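Local coordinates for protein 4-diphosphocytidyl-2C-methyl-D-erythritol synthase (Neisseria gonorrhoeae, PDB 1VGW) that probably catalyses the transfer of a cytidylyl group from CTP to 2-C-methyl-D-erythritol 4-phosphate, a step of isoprenoid biosynthesis by the DXP pathway, at residues Lys4-Ala9 and Glu103-Leu108. Numbering follows the deposited sequence.
Sequences KRKNIA and ETDNIL
I8 and I107 sit abreast on neighbouring parallel strands, 7-12 and 106-109, in the central sheet of the Rossmann-like, GT-A-type nucleotidyltransferase fold. The N and O of I8 both bond to strand 106-109: N donates to N106 O (2.9 Å) and O accepts from L108 N (2.8 Å). One step earlier K6 O accepts from N106 N (2.9 Å). I8 O also takes a CA-H...O contact from I107. This part is tightly packed. The two isoleucines meet loosely through their CD1 methyls (4.3 Å) on one face of the sheet, where I107 also rests on helix 174-180; on the other face A9 and L108 are neighbours, and L108 packs against helix 119-129. N7 and N106 share that second face, their side chains side by side and pointing the same way, with amide planes only 17° apart. A weak hydrogen bond runs from N106 ND2 to N7 OD1 (3.3 Å), while G130 O is the stronger partner of N106 ND2 and A49 O receives N7 ND2. The buried D105 belongs to the tight part too: with CG beside its own backbone N (chi1 -75°), OD1 accepts K6 N at 2.7 Å from above the carboxylate plane. A102 N holds D105 OD2; K6 NZ, on the more open side, stays 4.3 Å from that OD2, too far for a salt bridge. On the solvent side, R5 lays CD against T104 O (3.5 Å), and its NH1 and NH2 hydrogen-bond to G130 O and N131 OD1. A water accepts from R5 NH1 and donates to both T104 O and N106 OD1.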
ATOM      1  N   LYS B   4     -17.079  -0.329  33.471  1.00 47.20           N
ATOM      2  CA  LYS B   4     -17.100  -0.041  32.047  1.00 43.39           C
ATOM      3  C   LYS B   4     -16.848  -1.311  31.208  1.00 40.00           C
ATOM      4  O   LYS B   4     -16.345  -2.305  31.710  1.00 39.81           O
ATOM      5  CB  LYS B   4     -15.944   0.913  31.727  1.00 46.25           C
ATOM      6  CG  LYS B   4     -16.177   1.839  30.570  1.00 51.38           C
ATOM      7  CD  LYS B   4     -15.473   3.177  30.835  1.00 51.77           C
ATOM      8  CE  LYS B   4     -15.505   3.999  29.521  1.00 55.84           C
ATOM      9  NZ  LYS B   4     -16.930   4.340  29.210  1.00 52.03           N
ATOM     10  N   ARG B   5     -17.328  -1.308  29.984  1.00 36.90           N
ATOM     11  CA  ARG B   5     -17.030  -2.373  29.007  1.00 34.88           C
ATOM     12  C   ARG B   5     -15.501  -2.345  28.768  1.00 32.97           C
ATOM     13  O   ARG B   5     -14.918  -1.263  28.690  1.00 26.42           O
ATOM     14  CB  ARG B   5     -17.807  -2.091  27.700  1.00 31.85           C
ATOM     15  CG  ARG B   5     -19.064  -2.951  27.574  1.00 34.96           C
ATOM     16  CD  ARG B   5     -19.957  -2.679  26.377  1.00 31.89           C
ATOM     17  NE  ARG B   5     -20.322  -1.282  26.245  1.00 33.50           N
ATOM     18  CZ  ARG B   5     -19.854  -0.375  25.430  1.00 32.94           C
ATOM     19  NH1 ARG B   5     -18.931  -0.724  24.534  1.00 37.16           N
ATOM     20  NH2 ARG B   5     -20.257   0.881  25.451  1.00 37.24           N
ATOM     21  N   LYS B   6     -14.847  -3.499  28.753  1.00 32.91           N
ATOM     22  CA  LYS B   6     -13.409  -3.579  28.610  1.00 34.73           C
ATOM     23  C   LYS B   6     -12.871  -3.658  27.187  1.00 34.35           C
ATOM     24  O   LYS B   6     -13.500  -4.208  26.275  1.00 33.28           O
ATOM     25  CB  LYS B   6     -12.884  -4.821  29.363  1.00 35.42           C
ATOM     26  CG  LYS B   6     -13.006  -4.719  30.876  1.00 41.77           C
ATOM     27  CD  LYS B   6     -12.748  -6.135  31.435  1.00 49.67           C
ATOM     28  CE  LYS B   6     -13.121  -6.237  32.909  1.00 53.11           C
ATOM     29  NZ  LYS B   6     -13.339  -7.695  33.270  1.00 57.60           N
ATOM     30  N   ASN B   7     -11.610  -3.219  27.069  1.00 32.45           N
ATOM     31  CA  ASN B   7     -10.876  -3.266  25.786  1.00 29.11           C
ATOM     32  C   ASN B   7      -9.673  -4.203  25.935  1.00 28.79           C
ATOM     33  O   ASN B   7      -8.747  -3.843  26.699  1.00 26.87           O
ATOM     34  CB  ASN B   7     -10.398  -1.861  25.446  1.00 27.06           C
ATOM     35  CG  ASN B   7     -11.552  -1.020  24.928  1.00 31.69           C
ATOM     36  OD1 ASN B   7     -12.266  -1.488  24.033  1.00 31.86           O
ATOM     37  ND2 ASN B   7     -11.689   0.173  25.464  1.00 33.00           N
ATOM     38  N   ILE B   8      -9.724  -5.364  25.303  1.00 26.25           N
ATOM     39  CA  ILE B   8      -8.659  -6.354  25.409  1.00 27.97           C
ATOM     40  C   ILE B   8      -7.910  -6.642  24.111  1.00 28.15           C
ATOM     41  O   ILE B   8      -8.489  -7.140  23.124  1.00 27.12           O
ATOM     42  CB  ILE B   8      -9.238  -7.685  25.941  1.00 26.21           C
ATOM     43  CG1 ILE B   8     -10.002  -7.461  27.269  1.00 22.93           C
ATOM     44  CG2 ILE B   8      -8.184  -8.750  26.146  1.00 22.41           C
ATOM     45  CD1 ILE B   8     -10.937  -8.615  27.570  1.00 16.87           C
ATOM     46  N   ALA B   9      -6.599  -6.421  24.072  1.00 28.38           N
ATOM     47  CA  ALA B   9      -5.802  -6.707  22.854  1.00 26.81           C
ATOM     48  C   ALA B   9      -5.437  -8.173  22.743  1.00 26.01           C
ATOM     49  O   ALA B   9      -5.047  -8.803  23.765  1.00 25.46           O
ATOM     50  CB  ALA B   9      -4.521  -5.888  22.813  1.00 26.82           C
ATOM     51  N   GLU B 103     -19.135 -11.481  27.680  1.00 29.93           N
ATOM     52  CA  GLU B 103     -19.683 -11.534  26.322  1.00 28.28           C
ATOM     53  C   GLU B 103     -19.641 -10.186  25.628  1.00 27.63           C
ATOM     54  O   GLU B 103     -19.484 -10.136  24.392  1.00 27.47           O
ATOM     55  CB  GLU B 103     -21.145 -12.016  26.327  1.00 38.67           C
ATOM     56  CG  GLU B 103     -21.372 -13.498  26.507  1.00 41.09           C
ATOM     57  CD  GLU B 103     -21.657 -14.241  25.233  1.00 43.55           C
ATOM     58  OE1 GLU B 103     -21.284 -15.442  25.093  1.00 50.31           O
ATOM     59  OE2 GLU B 103     -22.226 -13.679  24.280  1.00 44.73           O
ATOM     60  N   THR B 104     -19.869  -9.079  26.327  1.00 25.86           N
ATOM     61  CA  THR B 104     -19.911  -7.766  25.715  1.00 24.69           C
ATOM     62  C   THR B 104     -18.649  -6.957  25.702  1.00 24.92           C
ATOM     63  O   THR B 104     -18.690  -5.781  25.240  1.00 25.66           O
ATOM     64  CB  THR B 104     -21.055  -6.908  26.392  1.00 25.45           C
ATOM     65  OG1 THR B 104     -20.915  -7.087  27.817  1.00 28.55           O
ATOM     66  CG2 THR B 104     -22.412  -7.426  25.978  1.00 20.66           C
ATOM     67  N   ASP B 105     -17.536  -7.400  26.264  1.00 25.53           N
ATOM     68  CA  ASP B 105     -16.270  -6.656  26.189  1.00 26.22           C
ATOM     69  C   ASP B 105     -15.689  -6.736  24.759  1.00 24.87           C
ATOM     70  O   ASP B 105     -15.966  -7.701  24.037  1.00 25.82           O
ATOM     71  CB  ASP B 105     -15.243  -7.328  27.122  1.00 25.20           C
ATOM     72  CG  ASP B 105     -15.507  -7.041  28.601  1.00 25.72           C
ATOM     73  OD1 ASP B 105     -15.925  -5.937  28.957  1.00 29.08           O
ATOM     74  OD2 ASP B 105     -15.291  -7.957  29.427  1.00 25.83           O
ATOM     75  N   ASN B 106     -14.871  -5.808  24.347  1.00 24.96           N
ATOM     76  CA  ASN B 106     -14.240  -5.772  23.045  1.00 27.37           C
ATOM     77  C   ASN B 106     -12.899  -6.521  22.960  1.00 28.14           C
ATOM     78  O   ASN B 106     -12.033  -6.401  23.851  1.00 28.97           O
ATOM     79  CB  ASN B 106     -14.020  -4.289  22.659  1.00 21.76           C
ATOM     80  CG  ASN B 106     -15.279  -3.496  22.526  1.00 24.99           C
ATOM     81  OD1 ASN B 106     -16.265  -3.927  21.920  1.00 24.41           O
ATOM     82  ND2 ASN B 106     -15.331  -2.263  23.063  1.00 20.54           N
ATOM     83  N   ILE B 107     -12.698  -7.291  21.893  1.00 29.02           N
ATOM     84  CA  ILE B 107     -11.401  -8.017  21.662  1.00 26.68           C
ATOM     85  C   ILE B 107     -10.716  -7.385  20.437  1.00 27.24           C
ATOM     86  O   ILE B 107     -11.408  -7.331  19.377  1.00 27.81           O
ATOM     87  CB  ILE B 107     -11.669  -9.464  21.309  1.00 27.26           C
ATOM     88  CG1 ILE B 107     -12.530 -10.206  22.328  1.00 24.89           C
ATOM     89  CG2 ILE B 107     -10.393 -10.254  20.991  1.00 28.79           C
ATOM     90  CD1 ILE B 107     -11.948 -10.333  23.717  1.00 27.54           C
ATOM     91  N   LEU B 108      -9.581  -6.724  20.571  1.00 25.18           N
ATOM     92  CA  LEU B 108      -8.900  -6.108  19.405  1.00 24.00           C
ATOM     93  C   LEU B 108      -7.821  -7.063  18.849  1.00 24.89           C
ATOM     94  O   LEU B 108      -6.803  -7.256  19.541  1.00 26.58           O
ATOM     95  CB  LEU B 108      -8.252  -4.793  19.790  1.00 16.73           C
ATOM     96  CG  LEU B 108      -9.126  -3.573  20.008  1.00 24.13           C
ATOM     97  CD1 LEU B 108      -9.879  -3.655  21.377  1.00 18.88           C
ATOM     98  CD2 LEU B 108      -8.301  -2.303  20.025  1.00 22.39           C
TER
HETATM   99  O   HOH W   1     -18.623  -3.450  23.472  1.00 18.01           O